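Local coordinates for MutT/nudix family protein (Enterococcus faecalis, PDB 2FML), which is a Nudix-family protein that probably hydrolyses a nucleoside diphosphate-linked compound and, with its winged-helix domain, may also bind DNA as a regulator, at the interface of chains A and B. Coordinates in Å, arbitrary orientation; residue numbers count along the deposited sequence, not the author numbering. Chains: chain A/B, MutT/nudix family protein.

Contact 1: the interface of chains A and B. Residues chain A 36, 115, 121-122; chain B 80-81, 83.
B:Arg81 lies over the indole of A:Trp122 and reaches on to A:Pro115, carrying the loop of the B-chain Nudix box into chain A. The backbone end of the arginine meets the ring: CA sits over the face of the six-membered ring, 3.6 Å from the centroid, in a CH-pi contact. Beyond CA the chain turns twice, about CB-CG and CG-CD, and slides back along the tryptophan, leaving the guanidinium 17° from the ring plane. That group covers the root of the indole more than its rings, with NE 3.4 Å from A:Trp122 CB. A:Glu36 comes against the aliphatic stretch of the arginine; its carboxylate oxygen OE2 is 3.3 Å from CG. The carboxylate and guanidinium planes stand 77° apart, and A:Glu36 OE1 remains 4.7 Å from B:Arg81 NE, so any attraction is probably long-range. The direct polar link runs from the guanidinium NH2 to the backbone carbonyl O of A:Pro115, 2.6 Å away. This hydrogen bond is bent, 130° at the hydrogen, although the acceptor lies almost in the guanidinium plane. Nearby, A:Pro115 CG packs on the backbone of B:Glu83, the glutamate of the box that precedes its helix. The carboxylate OE2 of that glutamate accepts B:Asn80 N from above its plane, which may steady the turn around B:Arg81. Water 1, level with the indole at its rim, joins A:Trp122 NE1 at 2.7 Å to the carbonyl O of B:Glu83.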
loop_
_atom_site.group_PDB
_atom_site.type_symbol
_atom_site.label_atom_id
_atom_site.label_comp_id
_atom_site.label_asym_id
_atom_site.label_seq_id
_atom_site.Cartn_x
_atom_site.Cartn_y
_atom_site.Cartn_z
ATOM N N GLU A 36 11.682 13.966 -16.029
ATOM C CA GLU A 36 10.242 13.695 -15.998
ATOM C C GLU A 36 9.735 13.188 -14.691
ATOM O O GLU A 36 10.390 12.403 -14.020
ATOM C CB GLU A 36 9.881 12.618 -16.995
ATOM C CG GLU A 36 9.687 13.126 -18.386
ATOM C CD GLU A 36 8.897 12.131 -19.166
ATOM O OE1 GLU A 36 7.650 12.326 -19.229
ATOM O OE2 GLU A 36 9.516 11.121 -19.624
ATOM N N PRO A 115 1.943 2.459 -16.652
ATOM C CA PRO A 115 2.399 3.664 -17.359
ATOM C C PRO A 115 1.369 4.317 -18.284
ATOM O O PRO A 115 1.517 5.494 -18.638
ATOM C CB PRO A 115 3.620 3.153 -18.158
ATOM C CG PRO A 115 4.105 1.952 -17.416
ATOM C CD PRO A 115 2.841 1.306 -16.875
ATOM N N GLY A 121 -1.027 11.246 -19.484
ATOM C CA GLY A 121 0.379 10.926 -19.630
ATOM C C GLY A 121 0.735 10.091 -18.447
ATOM O O GLY A 121 0.016 9.221 -18.102
ATOM N N TRP A 122 1.849 10.386 -17.813
ATOM C CA TRP A 122 2.263 9.743 -16.576
ATOM C C TRP A 122 1.533 10.242 -15.310
ATOM O O TRP A 122 1.810 11.326 -14.768
ATOM C CB TRP A 122 3.756 9.929 -16.436
ATOM C CG TRP A 122 4.463 8.905 -15.458
ATOM C CD1 TRP A 122 3.959 7.774 -14.898
ATOM C CD2 TRP A 122 5.806 9.043 -14.993
ATOM N NE1 TRP A 122 4.932 7.179 -14.104
ATOM C CE2 TRP A 122 6.079 7.931 -14.174
ATOM C CE3 TRP A 122 6.829 10.041 -15.220
ATOM C CZ2 TRP A 122 7.312 7.755 -13.539
ATOM C CZ3 TRP A 122 8.086 9.827 -14.629
ATOM C CH2 TRP A 122 8.298 8.703 -13.785
ATOM N N ASN B 80 11.106 4.925 -13.628
ATOM C CA ASN B 80 11.203 5.536 -14.959
ATOM C C ASN B 80 9.771 5.678 -15.518
ATOM O O ASN B 80 8.868 4.855 -15.178
ATOM C CB ASN B 80 12.064 4.672 -15.915
ATOM C CG ASN B 80 13.546 4.542 -15.461
ATOM O OD1 ASN B 80 14.123 5.488 -14.903
ATOM N ND2 ASN B 80 14.150 3.342 -15.669
ATOM N N ARG B 81 9.590 6.692 -16.364
ATOM C CA ARG B 81 8.355 7.000 -17.110
ATOM C C ARG B 81 7.635 5.800 -17.747
ATOM O O ARG B 81 6.386 5.692 -17.618
ATOM C CB ARG B 81 8.622 8.186 -18.059
ATOM C CG ARG B 81 7.813 8.370 -19.298
ATOM C CD ARG B 81 6.506 9.136 -19.081
ATOM N NE ARG B 81 5.557 8.134 -18.639
ATOM C CZ ARG B 81 4.426 7.811 -19.259
ATOM N NH1 ARG B 81 4.019 8.494 -20.292
ATOM N NH2 ARG B 81 3.676 6.867 -18.732
ATOM N N GLU B 83 7.829 2.618 -16.743
ATOM C CA GLU B 83 7.575 1.493 -15.881
ATOM C C GLU B 83 6.578 1.771 -14.730
ATOM O O GLU B 83 6.321 2.960 -14.292
ATOM C CB GLU B 83 8.917 0.906 -15.414
ATOM C CG GLU B 83 9.613 1.700 -14.443
ATOM C CD GLU B 83 11.079 1.259 -14.132
ATOM O OE1 GLU B 83 11.675 0.295 -14.633
ATOM O OE2 GLU B 83 11.676 1.966 -13.334
HETATM O O HOH W 1 4.633 4.615 -13.200
#

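Contact 2: the interface of chains A and B. Residues chain A 35, 37; chain B 39, 78.
The rings of A:Tyr35 and B:Phe78 meet edge-to-face, centroids 5.5 Å apart, at the start of the B-chain Nudix box, the signature motif of this hydrolase superfamily. Their planes are inclined by 60°, short of perpendicular. The approach is tightest at the hydroxyl end of the tyrosine, where B:Phe78 CE1 comes to 3.8 Å from the phenol oxygen OH. B:Phe78 belongs to the short strand 76-78, whereas A:Tyr35 lies in an extended segment without regular secondary structure, so chain A brings an aromatic group from a loop to the end of a B-chain strand. The tyrosine holds CG in the crowded position between its backbone N and carbonyl carbon (chi1 50°), which sends the ring across to chain B. The opposite face of the same ring is flanked by its own chain: A:Lys37 runs out extended beyond CG and places its methylene CE 3.8 Å from A:Tyr35 CE1. The phenol is thus set between an aromatic ring of one subunit and a lysine chain of the other. Further out, B:Ser39, the first residue of strand 39-50, caps the phenol through its side-chain hydroxyl. A:Tyr35 OH and B:Ser39 OG form a hydrogen bond of 2.7 Å whose donor cannot be told from the positions of the oxygens. The serine oxygen approaches from the CE1 side of the ring, close to its plane, and makes an angle of about 127° with the phenol C-O bond. On the lysine side, A:Lys37 CE passes 3.5 Å from B:Ser39 OG, while its terminal amine NZ stands 3.9 Å from that oxygen.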
loop_
_atom_site.group_PDB
_atom_site.type_symbol
_atom_site.label_atom_id
_atom_site.label_comp_id
_atom_site.label_asym_id
_atom_site.label_seq_id
_atom_site.Cartn_x
_atom_site.Cartn_y
_atom_site.Cartn_z
ATOM N N TYR A 35 14.258 16.200 -14.785
ATOM C CA TYR A 35 13.793 14.943 -15.333
ATOM C C TYR A 35 12.262 14.879 -15.278
ATOM O O TYR A 35 11.623 15.668 -14.608
ATOM C CB TYR A 35 14.512 13.793 -14.641
ATOM C CG TYR A 35 14.456 13.944 -13.169
ATOM C CD1 TYR A 35 13.387 13.448 -12.462
ATOM C CD2 TYR A 35 15.434 14.654 -12.472
ATOM C CE1 TYR A 35 13.278 13.604 -11.142
ATOM C CE2 TYR A 35 15.327 14.837 -11.140
ATOM C CZ TYR A 35 14.233 14.270 -10.488
ATOM O OH TYR A 35 14.093 14.390 -9.160
ATOM N N LYS A 37 8.542 13.642 -14.357
ATOM C CA LYS A 37 7.867 13.320 -13.107
ATOM C C LYS A 37 6.382 12.975 -13.429
ATOM O O LYS A 37 5.801 13.475 -14.475
ATOM C CB LYS A 37 7.984 14.522 -12.172
ATOM C CG LYS A 37 9.416 14.857 -11.676
ATOM C CD LYS A 37 9.523 16.270 -10.932
ATOM C CE LYS A 37 10.988 16.591 -10.375
ATOM N NZ LYS A 37 11.277 17.847 -9.536
ATOM N N SER B 39 8.933 14.093 -7.442
ATOM C CA SER B 39 9.806 13.009 -7.891
ATOM C C SER B 39 9.222 11.677 -7.408
ATOM O O SER B 39 8.785 11.570 -6.252
ATOM C CB SER B 39 11.210 13.193 -7.290
ATOM O OG SER B 39 11.788 14.399 -7.752
ATOM N N PHE B 78 14.616 5.758 -8.527
ATOM C CA PHE B 78 13.603 6.473 -9.277
ATOM C C PHE B 78 12.837 5.525 -10.137
ATOM O O PHE B 78 13.415 4.603 -10.777
ATOM C CB PHE B 78 14.259 7.564 -10.182
ATOM C CG PHE B 78 14.864 8.701 -9.391
ATOM C CD1 PHE B 78 14.063 9.717 -8.887
ATOM C CD2 PHE B 78 16.226 8.731 -9.124
ATOM C CE1 PHE B 78 14.588 10.755 -8.107
ATOM C CE2 PHE B 78 16.801 9.822 -8.339
ATOM C CZ PHE B 78 15.963 10.824 -7.841
#

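Contact 1 and contact 2 are neighbouring parts of one two-fold interface, their C-alpha centres about 9 Å apart. On chain A the consecutive residues A:Tyr35, A:Glu36 and A:Lys37 are divided between them, the middle one facing contact 1, where A:Pro115 and A:Trp122 join it, and its neighbours contact 2. On chain B, B:Phe78, B:Asn80, B:Arg81 and B:Glu83 come from the Nudix box, B:Ser39 from the start of strand 39-50. The chain A segment following helix 20-27 therefore crosses onto the partner's motif, and each contact recurs with the chains exchanged. Such an exchange would suit a genuine dimer, though the structure alone does not establish one.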